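Long-range contacts in Nup188 (Myceliophthora thermophila, PDB 4KF8), which probably serves as a scaffold nucleoporin of the nuclear pore complex, sharing structural and functional properties with nuclear transport receptors: residues V324-L328 against L371-R375; A79-R83 against H131-A137; L11-S15 against Q68-T72; L220-L224 against S291-L295; F141-R146 against A188-M194. All coordinates share one frame; numbering follows the deposited sequence.

Interaction 1: V324-L328 against L371-R375; sequences VEFWL and LEGIR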
# COMPACT_ATOMS: atom_id res chain seq x y z
N VAL A 324 -10.63 -18.19 12.20
CA VAL A 324 -11.18 -17.99 10.87
C VAL A 324 -12.46 -18.81 10.67
O VAL A 324 -13.46 -18.30 10.16
CB VAL A 324 -10.15 -18.35 9.77
CG1 VAL A 324 -10.85 -18.65 8.46
CG2 VAL A 324 -9.15 -17.21 9.60
N GLU A 325 -12.42 -20.07 11.09
CA GLU A 325 -13.55 -20.98 10.93
C GLU A 325 -14.80 -20.49 11.67
O GLU A 325 -15.91 -20.58 11.15
CB GLU A 325 -13.19 -22.39 11.39
CG GLU A 325 -12.06 -23.04 10.59
CD GLU A 325 -12.47 -23.39 9.16
OE1 GLU A 325 -13.68 -23.35 8.85
OE2 GLU A 325 -11.57 -23.70 8.35
N PHE A 326 -14.61 -19.98 12.88
CA PHE A 326 -15.74 -19.49 13.68
C PHE A 326 -16.18 -18.09 13.28
O PHE A 326 -16.99 -17.46 13.96
CB PHE A 326 -15.42 -19.57 15.18
CG PHE A 326 -15.45 -20.97 15.72
CD1 PHE A 326 -16.11 -21.98 15.04
CD2 PHE A 326 -14.83 -21.28 16.92
CE1 PHE A 326 -16.14 -23.27 15.54
CE2 PHE A 326 -14.86 -22.57 17.43
CZ PHE A 326 -15.51 -23.57 16.73
N TRP A 327 -15.64 -17.60 12.17
CA TRP A 327 -16.12 -16.38 11.54
C TRP A 327 -16.73 -16.74 10.19
O TRP A 327 -17.59 -16.03 9.67
CB TRP A 327 -15.00 -15.36 11.35
CG TRP A 327 -14.78 -14.46 12.53
CD1 TRP A 327 -13.66 -14.38 13.31
CD2 TRP A 327 -15.71 -13.51 13.07
NE1 TRP A 327 -13.84 -13.44 14.30
CE2 TRP A 327 -15.08 -12.89 14.17
CE3 TRP A 327 -17.01 -13.12 12.73
CZ2 TRP A 327 -15.71 -11.91 14.94
CZ3 TRP A 327 -17.63 -12.14 13.49
CH2 TRP A 327 -16.98 -11.55 14.58
N LEU A 328 -16.27 -17.85 9.62
CA LEU A 328 -16.78 -18.33 8.34
C LEU A 328 -18.16 -18.95 8.51
O LEU A 328 -19.03 -18.81 7.65
CB LEU A 328 -15.82 -19.36 7.74
CG LEU A 328 -14.92 -18.86 6.61
CD1 LEU A 328 -14.00 -19.97 6.11
CD2 LEU A 328 -15.75 -18.31 5.47
N LEU A 371 -10.48 -14.11 4.42
CA LEU A 371 -10.26 -15.13 5.43
C LEU A 371 -10.50 -16.57 4.94
O LEU A 371 -10.17 -17.53 5.63
CB LEU A 371 -11.07 -14.84 6.71
CG LEU A 371 -12.55 -14.48 6.61
CD1 LEU A 371 -13.41 -15.71 6.39
CD2 LEU A 371 -13.02 -13.72 7.84
N GLU A 372 -11.07 -16.70 3.74
CA GLU A 372 -11.21 -18.00 3.10
C GLU A 372 -9.86 -18.43 2.53
O GLU A 372 -9.51 -19.61 2.55
CB GLU A 372 -12.25 -17.93 1.98
CG GLU A 372 -12.61 -19.27 1.36
CD GLU A 372 -13.55 -19.13 0.18
OE1 GLU A 372 -14.47 -19.97 0.05
OE2 GLU A 372 -13.37 -18.19 -0.62
N GLY A 373 -9.11 -17.45 2.02
CA GLY A 373 -7.78 -17.70 1.49
C GLY A 373 -6.77 -17.98 2.59
O GLY A 373 -5.82 -18.73 2.39
N ILE A 374 -6.98 -17.36 3.75
CA ILE A 374 -6.13 -17.60 4.91
C ILE A 374 -6.25 -19.05 5.34
O ILE A 374 -5.30 -19.65 5.85
CB ILE A 374 -6.52 -16.68 6.09
CG1 ILE A 374 -6.50 -15.21 5.65
CG2 ILE A 374 -5.58 -16.90 7.27
CD1 ILE A 374 -6.91 -14.25 6.73
N ARG A 375 -7.43 -19.62 5.13
CA ARG A 375 -7.68 -21.03 5.43
C ARG A 375 -6.87 -21.92 4.49
O ARG A 375 -6.24 -22.88 4.93
CB ARG A 375 -9.17 -21.34 5.30
CG ARG A 375 -9.53 -22.80 5.52
CD ARG A 375 -11.00 -23.04 5.21
NE ARG A 375 -11.37 -22.45 3.92
CZ ARG A 375 -11.23 -23.06 2.75
NH1 ARG A 375 -10.72 -24.29 2.71
NH2 ARG A 375 -11.59 -22.45 1.63

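Interaction 2: A79-R83 against H131-A137; sequences ARSFR and HNVLQVA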
# COMPACT_ATOMS: atom_id res chain seq x y z
N ALA A 79 7.52 11.60 -11.40
CA ALA A 79 8.83 11.67 -10.75
C ALA A 79 9.18 13.11 -10.37
O ALA A 79 9.57 13.39 -9.24
CB ALA A 79 9.90 11.07 -11.65
N ARG A 80 9.03 14.02 -11.33
CA ARG A 80 9.39 15.42 -11.14
C ARG A 80 8.62 16.10 -10.01
O ARG A 80 9.17 16.92 -9.28
CB ARG A 80 9.18 16.20 -12.45
CG ARG A 80 9.52 17.68 -12.37
CD ARG A 80 9.07 18.40 -13.62
NE ARG A 80 9.56 17.74 -14.83
CZ ARG A 80 9.22 18.09 -16.06
NH1 ARG A 80 8.39 19.11 -16.27
NH2 ARG A 80 9.71 17.43 -17.10
N SER A 81 7.35 15.73 -9.87
CA SER A 81 6.50 16.36 -8.86
C SER A 81 6.87 15.95 -7.44
O SER A 81 6.88 16.78 -6.54
CB SER A 81 5.03 16.07 -9.15
OG SER A 81 4.60 16.72 -10.33
N PHE A 82 7.17 14.67 -7.25
CA PHE A 82 7.56 14.16 -5.94
C PHE A 82 8.84 14.83 -5.45
O PHE A 82 9.00 15.09 -4.25
CB PHE A 82 7.73 12.64 -5.96
CG PHE A 82 8.20 12.08 -4.65
CD1 PHE A 82 7.35 11.99 -3.57
CD2 PHE A 82 9.51 11.65 -4.50
CE1 PHE A 82 7.78 11.47 -2.36
CE2 PHE A 82 9.94 11.13 -3.29
CZ PHE A 82 9.07 11.05 -2.22
N ARG A 83 9.75 15.10 -6.38
CA ARG A 83 10.98 15.83 -6.09
C ARG A 83 10.66 17.19 -5.47
O ARG A 83 11.33 17.63 -4.53
CB ARG A 83 11.79 16.03 -7.37
CG ARG A 83 12.23 14.74 -8.03
CD ARG A 83 13.48 14.17 -7.39
NE ARG A 83 14.66 14.98 -7.70
CZ ARG A 83 15.38 15.65 -6.79
NH1 ARG A 83 15.04 15.60 -5.51
NH2 ARG A 83 16.43 16.35 -7.17
N HIS A 131 15.65 10.48 -11.25
CA HIS A 131 15.38 11.42 -10.18
C HIS A 131 15.78 10.81 -8.84
O HIS A 131 16.25 9.67 -8.77
CB HIS A 131 13.91 11.82 -10.16
CG HIS A 131 13.54 12.81 -11.23
ND1 HIS A 131 13.67 14.17 -11.05
CD2 HIS A 131 13.06 12.63 -12.48
CE1 HIS A 131 13.28 14.79 -12.15
NE2 HIS A 131 12.91 13.88 -13.03
N ASN A 132 15.58 11.58 -7.77
CA ASN A 132 15.95 11.14 -6.43
C ASN A 132 15.01 10.07 -5.86
O ASN A 132 15.46 9.04 -5.36
CB ASN A 132 16.06 12.34 -5.49
CG ASN A 132 17.50 12.79 -5.30
OD1 ASN A 132 18.41 12.29 -5.95
ND2 ASN A 132 17.70 13.75 -4.40
N VAL A 133 13.71 10.35 -5.96
CA VAL A 133 12.63 9.40 -5.68
C VAL A 133 12.76 8.48 -4.46
O VAL A 133 12.66 8.95 -3.33
CB VAL A 133 12.19 8.61 -6.96
CG1 VAL A 133 11.54 9.57 -7.95
CG2 VAL A 133 13.37 7.88 -7.61
N LEU A 134 12.94 7.17 -4.69
CA LEU A 134 12.97 6.20 -3.60
C LEU A 134 13.98 6.53 -2.50
O LEU A 134 13.74 6.25 -1.33
CB LEU A 134 13.16 4.75 -4.10
CG LEU A 134 13.99 4.36 -5.33
CD1 LEU A 134 14.50 2.94 -5.17
CD2 LEU A 134 13.18 4.46 -6.61
N GLN A 135 15.09 7.15 -2.87
CA GLN A 135 16.02 7.70 -1.90
C GLN A 135 15.29 8.72 -1.02
O GLN A 135 15.31 8.63 0.21
CB GLN A 135 17.19 8.37 -2.60
CG GLN A 135 17.88 7.50 -3.65
CD GLN A 135 18.83 8.31 -4.51
OE1 GLN A 135 20.05 8.29 -4.30
NE2 GLN A 135 18.29 9.03 -5.48
N VAL A 136 14.62 9.68 -1.65
CA VAL A 136 13.88 10.71 -0.93
C VAL A 136 12.59 10.16 -0.32
O VAL A 136 12.17 10.59 0.76
CB VAL A 136 13.60 11.95 -1.82
CG1 VAL A 136 12.70 12.94 -1.12
CG2 VAL A 136 14.91 12.62 -2.21
N ALA A 137 11.97 9.20 -1.00
CA ALA A 137 10.80 8.51 -0.45
C ALA A 137 11.15 7.81 0.86
O ALA A 137 10.38 7.86 1.82
CB ALA A 137 10.24 7.53 -1.46

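Interaction 3: L11-S15 against Q68-T72; sequences LSLVS and QLVLT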
# COMPACT_ATOMS: atom_id res chain seq x y z
N LEU A 11 -5.18 12.00 -24.02
CA LEU A 11 -4.03 11.85 -23.14
C LEU A 11 -2.87 12.74 -23.59
O LEU A 11 -2.18 13.34 -22.76
CB LEU A 11 -3.59 10.39 -23.10
CG LEU A 11 -2.48 9.99 -22.12
CD1 LEU A 11 -2.85 10.35 -20.69
CD2 LEU A 11 -2.21 8.51 -22.25
N SER A 12 -2.67 12.82 -24.90
CA SER A 12 -1.64 13.68 -25.47
C SER A 12 -1.90 15.14 -25.14
O SER A 12 -1.00 15.87 -24.73
CB SER A 12 -1.59 13.53 -26.99
OG SER A 12 -1.24 12.21 -27.37
N LEU A 13 -3.15 15.56 -25.31
CA LEU A 13 -3.54 16.95 -25.12
C LEU A 13 -3.44 17.37 -23.66
O LEU A 13 -3.01 18.48 -23.35
CB LEU A 13 -4.95 17.19 -25.65
CG LEU A 13 -5.52 18.60 -25.56
CD1 LEU A 13 -4.73 19.56 -26.44
CD2 LEU A 13 -6.98 18.59 -25.95
N VAL A 14 -3.84 16.48 -22.76
CA VAL A 14 -3.78 16.75 -21.33
C VAL A 14 -2.33 16.80 -20.86
O VAL A 14 -1.96 17.66 -20.06
CB VAL A 14 -4.57 15.70 -20.52
CG1 VAL A 14 -4.24 15.79 -19.04
CG2 VAL A 14 -6.06 15.89 -20.74
N SER A 15 -1.52 15.87 -21.37
CA SER A 15 -0.10 15.83 -21.03
C SER A 15 0.65 17.01 -21.63
O SER A 15 1.51 17.59 -20.99
CB SER A 15 0.52 14.51 -21.48
OG SER A 15 0.30 14.29 -22.86
N GLN A 68 3.45 4.95 -24.87
CA GLN A 68 4.58 5.87 -24.88
C GLN A 68 4.25 7.12 -24.08
O GLN A 68 5.11 7.68 -23.40
CB GLN A 68 4.95 6.24 -26.31
CG GLN A 68 5.56 5.10 -27.11
CD GLN A 68 6.99 4.79 -26.68
OE1 GLN A 68 7.64 5.61 -26.04
NE2 GLN A 68 7.47 3.60 -27.03
N LEU A 69 2.99 7.56 -24.18
CA LEU A 69 2.52 8.72 -23.43
C LEU A 69 2.60 8.47 -21.93
O LEU A 69 3.01 9.34 -21.17
CB LEU A 69 1.08 9.06 -23.83
CG LEU A 69 0.81 9.54 -25.26
CD1 LEU A 69 -0.68 9.51 -25.55
CD2 LEU A 69 1.37 10.95 -25.46
N VAL A 70 2.19 7.27 -21.52
CA VAL A 70 2.20 6.89 -20.11
C VAL A 70 3.62 6.92 -19.54
O VAL A 70 3.84 7.36 -18.41
CB VAL A 70 1.60 5.48 -19.91
CG1 VAL A 70 1.43 5.19 -18.43
CG2 VAL A 70 0.26 5.38 -20.62
N LEU A 71 4.58 6.44 -20.33
CA LEU A 71 5.98 6.47 -19.93
C LEU A 71 6.53 7.89 -19.92
O LEU A 71 7.38 8.24 -19.10
CB LEU A 71 6.81 5.57 -20.84
CG LEU A 71 6.44 4.08 -20.79
CD1 LEU A 71 7.14 3.30 -21.89
CD2 LEU A 71 6.77 3.50 -19.42
N THR A 72 6.03 8.72 -20.83
CA THR A 72 6.41 10.12 -20.87
C THR A 72 5.84 10.85 -19.66
O THR A 72 6.41 11.82 -19.16
CB THR A 72 5.91 10.82 -22.14
OG1 THR A 72 6.18 9.99 -23.28
CG2 THR A 72 6.59 12.16 -22.32

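Interaction 4: L220-L224 against S291-L295; sequences LPLLL and SLALL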
# COMPACT_ATOMS: atom_id res chain seq x y z
N LEU A 220 3.71 -4.66 5.23
CA LEU A 220 3.40 -6.04 4.87
C LEU A 220 3.27 -6.32 3.37
O LEU A 220 3.85 -7.28 2.87
CB LEU A 220 2.17 -6.55 5.63
CG LEU A 220 2.29 -6.60 7.15
CD1 LEU A 220 1.03 -7.19 7.76
CD2 LEU A 220 3.51 -7.40 7.56
N PRO A 221 2.49 -5.50 2.63
CA PRO A 221 2.44 -5.75 1.19
C PRO A 221 3.77 -5.43 0.50
O PRO A 221 4.04 -5.95 -0.58
CB PRO A 221 1.34 -4.81 0.70
CG PRO A 221 1.25 -3.76 1.73
CD PRO A 221 1.54 -4.44 3.02
N LEU A 222 4.58 -4.58 1.12
CA LEU A 222 5.94 -4.34 0.64
C LEU A 222 6.76 -5.62 0.75
O LEU A 222 7.45 -6.01 -0.19
CB LEU A 222 6.61 -3.22 1.43
CG LEU A 222 6.66 -1.83 0.78
CD1 LEU A 222 7.08 -0.78 1.79
CD2 LEU A 222 7.62 -1.84 -0.40
N LEU A 223 6.67 -6.28 1.91
CA LEU A 223 7.44 -7.51 2.15
C LEU A 223 7.05 -8.64 1.21
O LEU A 223 7.89 -9.44 0.81
CB LEU A 223 7.28 -7.96 3.61
CG LEU A 223 7.78 -6.99 4.68
CD1 LEU A 223 7.62 -7.61 6.06
CD2 LEU A 223 9.22 -6.60 4.43
N LEU A 224 5.76 -8.71 0.87
CA LEU A 224 5.26 -9.72 -0.05
C LEU A 224 5.82 -9.51 -1.44
O LEU A 224 5.98 -10.46 -2.21
CB LEU A 224 3.73 -9.67 -0.11
CG LEU A 224 2.93 -10.05 1.14
CD1 LEU A 224 1.60 -9.33 1.14
CD2 LEU A 224 2.71 -11.55 1.17
N SER A 291 -1.74 -11.34 4.78
CA SER A 291 -0.36 -11.06 4.40
C SER A 291 0.62 -11.88 5.22
O SER A 291 1.51 -12.53 4.68
CB SER A 291 -0.06 -9.56 4.56
OG SER A 291 -0.73 -8.79 3.58
N LEU A 292 0.45 -11.83 6.54
CA LEU A 292 1.32 -12.55 7.46
C LEU A 292 1.30 -14.06 7.22
O LEU A 292 2.32 -14.73 7.37
CB LEU A 292 0.91 -12.26 8.90
CG LEU A 292 1.24 -10.85 9.41
CD1 LEU A 292 0.59 -10.60 10.76
CD2 LEU A 292 2.74 -10.69 9.50
N ALA A 293 0.13 -14.58 6.86
CA ALA A 293 -0.01 -16.01 6.60
C ALA A 293 0.83 -16.43 5.39
O ALA A 293 1.43 -17.51 5.39
CB ALA A 293 -1.47 -16.37 6.38
N LEU A 294 0.88 -15.57 4.38
CA LEU A 294 1.70 -15.81 3.20
C LEU A 294 3.19 -15.68 3.49
O LEU A 294 3.99 -16.50 3.05
CB LEU A 294 1.31 -14.86 2.07
CG LEU A 294 0.06 -15.22 1.27
CD1 LEU A 294 -0.24 -14.16 0.23
CD2 LEU A 294 0.23 -16.59 0.63
N LEU A 295 3.55 -14.64 4.24
CA LEU A 295 4.94 -14.40 4.58
C LEU A 295 5.53 -15.56 5.38
O LEU A 295 6.56 -16.13 4.99
CB LEU A 295 5.09 -13.09 5.36
CG LEU A 295 4.83 -11.82 4.55
CD1 LEU A 295 5.02 -10.56 5.40
CD2 LEU A 295 5.72 -11.77 3.33

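Interaction 5: F141-R146 against A188-M194; sequences FSWSDR and ANLAGFM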
# COMPACT_ATOMS: atom_id res chain seq x y z
N PHE A 141 10.15 8.76 4.89
CA PHE A 141 9.62 7.80 5.85
C PHE A 141 10.31 7.92 7.20
O PHE A 141 9.67 7.84 8.25
CB PHE A 141 9.76 6.37 5.32
CG PHE A 141 9.37 5.32 6.31
CD1 PHE A 141 8.04 5.00 6.53
CD2 PHE A 141 10.34 4.65 7.05
CE1 PHE A 141 7.68 4.04 7.45
CE2 PHE A 141 9.99 3.69 7.97
CZ PHE A 141 8.66 3.38 8.17
N SER A 142 11.63 8.11 7.18
CA SER A 142 12.39 8.29 8.41
C SER A 142 12.13 9.67 9.01
O SER A 142 12.44 9.93 10.17
CB SER A 142 13.89 8.08 8.14
OG SER A 142 14.21 8.43 6.81
N TRP A 143 11.55 10.55 8.20
CA TRP A 143 11.21 11.90 8.63
C TRP A 143 9.91 11.94 9.43
O TRP A 143 9.84 12.55 10.49
CB TRP A 143 11.05 12.82 7.42
CG TRP A 143 12.32 13.42 6.91
CD1 TRP A 143 12.82 13.31 5.65
CD2 TRP A 143 13.23 14.23 7.64
NE1 TRP A 143 14.00 14.01 5.55
CE2 TRP A 143 14.27 14.58 6.76
CE3 TRP A 143 13.27 14.70 8.96
CZ2 TRP A 143 15.35 15.38 7.15
CZ3 TRP A 143 14.33 15.49 9.34
CH2 TRP A 143 15.36 15.82 8.45
N SER A 144 8.89 11.27 8.88
CA SER A 144 7.48 11.40 9.26
C SER A 144 7.11 12.05 10.61
O SER A 144 6.38 13.04 10.63
CB SER A 144 6.76 10.06 9.11
OG SER A 144 7.35 9.06 9.93
N ASP A 145 7.61 11.51 11.72
CA ASP A 145 7.14 11.96 13.03
C ASP A 145 7.53 13.39 13.39
O ASP A 145 6.76 14.11 14.03
CB ASP A 145 7.55 10.99 14.14
CG ASP A 145 6.72 11.18 15.40
OD1 ASP A 145 5.58 10.69 15.44
OD2 ASP A 145 7.21 11.84 16.35
N ARG A 146 8.72 13.81 12.98
CA ARG A 146 9.15 15.19 13.17
C ARG A 146 8.37 16.10 12.23
O ARG A 146 8.34 17.32 12.41
CB ARG A 146 10.64 15.34 12.90
CG ARG A 146 11.54 14.74 13.96
CD ARG A 146 12.99 15.08 13.68
NE ARG A 146 13.48 14.47 12.45
CZ ARG A 146 14.28 13.41 12.42
NH1 ARG A 146 14.69 12.85 13.54
NH2 ARG A 146 14.67 12.92 11.25
N ALA A 188 14.05 3.66 11.70
CA ALA A 188 13.27 4.90 11.75
C ALA A 188 12.69 5.14 13.14
O ALA A 188 12.50 4.20 13.91
CB ALA A 188 12.16 4.86 10.71
N ASN A 189 12.41 6.40 13.44
CA ASN A 189 11.77 6.76 14.70
C ASN A 189 10.37 6.18 14.78
O ASN A 189 9.84 5.93 15.86
CB ASN A 189 11.72 8.28 14.87
CG ASN A 189 13.10 8.90 14.96
OD1 ASN A 189 14.00 8.34 15.58
ND2 ASN A 189 13.26 10.07 14.35
N LEU A 190 9.78 5.96 13.60
CA LEU A 190 8.44 5.39 13.49
C LEU A 190 8.36 4.00 14.10
O LEU A 190 7.32 3.61 14.63
CB LEU A 190 8.02 5.32 12.03
CG LEU A 190 6.99 6.33 11.56
CD1 LEU A 190 6.47 5.95 10.19
CD2 LEU A 190 5.86 6.41 12.56
N ALA A 191 9.46 3.26 14.02
CA ALA A 191 9.49 1.88 14.48
C ALA A 191 9.22 1.76 15.98
O ALA A 191 8.85 0.69 16.47
CB ALA A 191 10.82 1.25 14.13
N GLY A 192 9.38 2.86 16.70
CA GLY A 192 9.11 2.89 18.12
C GLY A 192 7.65 3.17 18.42
O GLY A 192 7.11 2.74 19.44
N PHE A 193 6.99 3.91 17.52
CA PHE A 193 5.58 4.23 17.69
C PHE A 193 4.69 3.03 17.35
O PHE A 193 3.70 2.76 18.03
CB PHE A 193 5.20 5.45 16.85
CG PHE A 193 5.91 6.71 17.25
CD1 PHE A 193 5.49 7.44 18.35
CD2 PHE A 193 7.00 7.16 16.53
CE1 PHE A 193 6.14 8.60 18.72
CE2 PHE A 193 7.66 8.32 16.90
CZ PHE A 193 7.23 9.04 17.99
N MSE A 194 5.05 2.32 16.28
CA MSE A 194 4.33 1.11 15.89
C MSE A 194 4.51 0.01 16.93
O MSE A 194 3.72 -0.93 17.01
CB MSE A 194 4.83 0.61 14.54
CG MSE A 194 4.58 1.55 13.37
SE MSE A 194 5.34 0.89 11.70
CE MSE A 194 7.07 1.78 11.75

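Interaction 1: V324-L328 against L371-R375
V324 and L328, one helical turn apart, take L371 between them. The CG1 methyl of V324 lies over the L371 backbone and comes within 4.2 Å of L371 CB. L328 slides past L371 in the opposite direction, its CG 3.5 Å from L371 CD1. With L371 CG between the backbone N and the carbonyl carbon (chi1 48°), CD1 comes to L328 and the other methyl, CD2, to the foot of W327 at CB. Next along the helix, I374 adds a looser methyl contact, CG2 to V324 CG2 at 4.3 Å.

At the partly exposed side of the contact, E325 leaves its helix pointing away, then bends at chi2 (-69°), which brings the carboxylate back. What it meets is the aliphatic part of R375: E325 OE2 is 3.3 Å from R375 CD and 4.6 Å from R375 NE. The two charges probably attract, but this is not a salt bridge, and the carboxylate and guanidinium planes are 61° apart.

Further out, helix 331-337 packs on the W327 indole, while helix 284-303 receives L371 on L286 and I374 on V289. Segments 324-328 and 371-375 run roughly antiparallel with aliphatic residues at the interface, consistent with an alpha-solenoid, near the C-terminal end of the modelled chain.

Interaction 2: A79-R83 against H131-A137
F82 and R83 reach the turn at 131-137 by different torsions. F82 sets CG trans to its own N (chi1 177°), which sends the ring across to V133, V136 and A137. R83 leaves its helix to one side and folds twice, at chi2 (-82°) and chi3 (-71°), so its chain curls past the edge of H131 and its guanidinium ends at N132.

The F82 ring goes in edge first. V133 O lies near the ring plane, 3.5 Å from F82 CE2, and the A137 backbone meets the same edge, its CA 3.5 Å from F82 CZ. V136 CG1 comes obliquely.

H131 lies flat along the other helix, with the backbone of A79 and R80 over one face of its imidazole and A79 CB 3.6 Å from H131 CD2. R83 CG passes 3.4 Å from H131 ND1, and that nitrogen lies at the edge of the guanidinium. One guanidinium face takes N132 CB, 3.4 Å from R83 NH1. R83 NH1 and N132 ND2, both donors, are close but not bonded.

N132 O accepts twice from Q135: from its backbone N, and from NE2 at 2.8 Å, in the carbonyl plane on a lone pair. V133 is the N-cap of helix 134-143, so the turn leading into this helix packs on the C-terminal part of helix 67-84, as between neighbouring helices of a solenoid.

Chemically this is contact without polar bonding: R83 brings aliphatic surface and one guanidinium face, with no charged partner across this contact, and its nearness would probably disfavour protonation of H131.

Interaction 3: L11-S15 against Q68-T72
No ring, amide or other flat group carries the contact of L69 with L11 and S12; it is made by branched aliphatic chains, with one hydroxyl beside them. L69 lies alongside L11, the two running past each other in opposite directions. L11 CD2 is 3.7 Å from L69 CB and continues to V70, where CG2 is 4.3 Å away. With CG trans to the backbone N (chi1 -174°), L11 extends toward the partner helix.

The fork of L69 opens over S12. S12 OG lies 3.3 Å from L69 CD1 and slightly farther from CD2, a van der Waals touch; the hydroxyl itself is hydrogen-bonded to S8 O in its own helix. Segments 11-15 and 68-72 point nearly the same way, 19° apart with their axes 10.5 Å from each other. Helix 30-46 lies between their helices in sequence and covers L11 with L40 and V43, an arrangement of stacked helices in keeping with the N-terminal end of an alpha-solenoid.

One turn on from L11, S15 makes a looser approach to the same leucine, its OG 4.4 Å from L69 CD2.

Interaction 4: L220-L224 against S291-L295
L224, L295 and L220 supply most of this interface, and L295 touches both of the others. L224 starts off to one side of its helix, but its fork turns in and straddles the 291-295 turn. One branch, CD1, goes to S291, 3.4 Å from OG; the other, CD2, lies 3.7 Å from L295 CD2 and equally close to L294 CB. Against both L294 and L295 the chain of L224 stands at about a right angle, so it is the methyl end of L224 that meets them.

L295 answers with its own fork. Its CD2 goes to L224, while CD1 sits 3.9 Å from L223 CB and also reaches L220 CD2. Since its chi1 is -69° and chi2 trans, the chain is extended and carries both methyls to the side chains of the partner helix.

Segments 220-224 and 291-295 run roughly parallel, 30° apart with axes 9.8 Å from each other, and make a buried contact of what is probably an alpha-solenoid. Helix 235-242 closes one flank, with L242 against L220, L223 and L292. On another side of helix 206-226, L222 and P221 turn to helix 154-167.

L220 does its work at the start of the contact. Its CB faces S291 CB at 3.9 Å, and its CD2 meets L292 CD2 at the same distance, the two chains slanting across each other. W215 packs on both L220 and L292. The one polar side chain in this leucine-rich contact, S291, gives its hydroxyl to S287 O one turn back, which satisfies it within its own helix.

Interaction 5: F141-R146 against A188-M194
F141 and L190 meet where the end of helix 134-143 packs on the turn leading into the short, weakly bonded helix about 190-193, a junction at the ends of helices in what is probably an alpha-solenoid. The apolar contacts centre on the F141 ring, whose end reaches the partner segment with CG trans to its backbone N (chi1 174°). Three groups reach it obliquely: A188 CB, 3.7 Å from F141 CE2; L190 CD1, 3.6 Å from F141 CE1; and the methyl CE of M194, a selenomethionine, near F141 CZ. A188 CB also rests against the backbone of S142, where the two segments come close. L190 continues to P153 and I214, and M194 to C211 and I219, tying this junction to helix 206-226.

A second kind of contact joins a carboxylate to a ring. D145 lies over one face of F193, its OD1 3.4 Å above the ring plane and shifted toward the rim. Carboxylate and ring planes are 25° apart, so the overlap is closer to flat than to upright. A negative group over a ring face would probably be mildly disfavoured electrostatically, so packing more likely accounts for its position.

The polar ends of R146 and N189 meet without bonding. Both R146 NH1 and N189 ND2 are donors, 3.2 Å apart, and the guanidinium and amide planes are almost perpendicular.

S142 OG is hydrogen-bonded to S139 O, with T138 O also close. S144, whose hydroxyl also lies against L190, gives its OG proton to F141 O at 3.1 Å, with the donor tilted 29° from the carbonyl plane.

Along the chain the five contacts come in the order 3, 2, 5, 4, 1, each closing before the next opens, so they step through the stacked helices from N- to C-terminal end. Interactions 3 and 2 share helix 67-84, their centres about 20 Å apart; interactions 2 and 5 share helix 134-143, about 19 Å apart. Interactions 4 and 1 touch, where I374 CG2 lies 4.2 Å from A293 CB. Interactions 1 and 3 are about 44 Å apart between centres, on opposite sides of the chain's centre. Such a run of local helix-to-helix contacts is consistent with a solenoid of stacked helices and with the reported likeness to transport receptors.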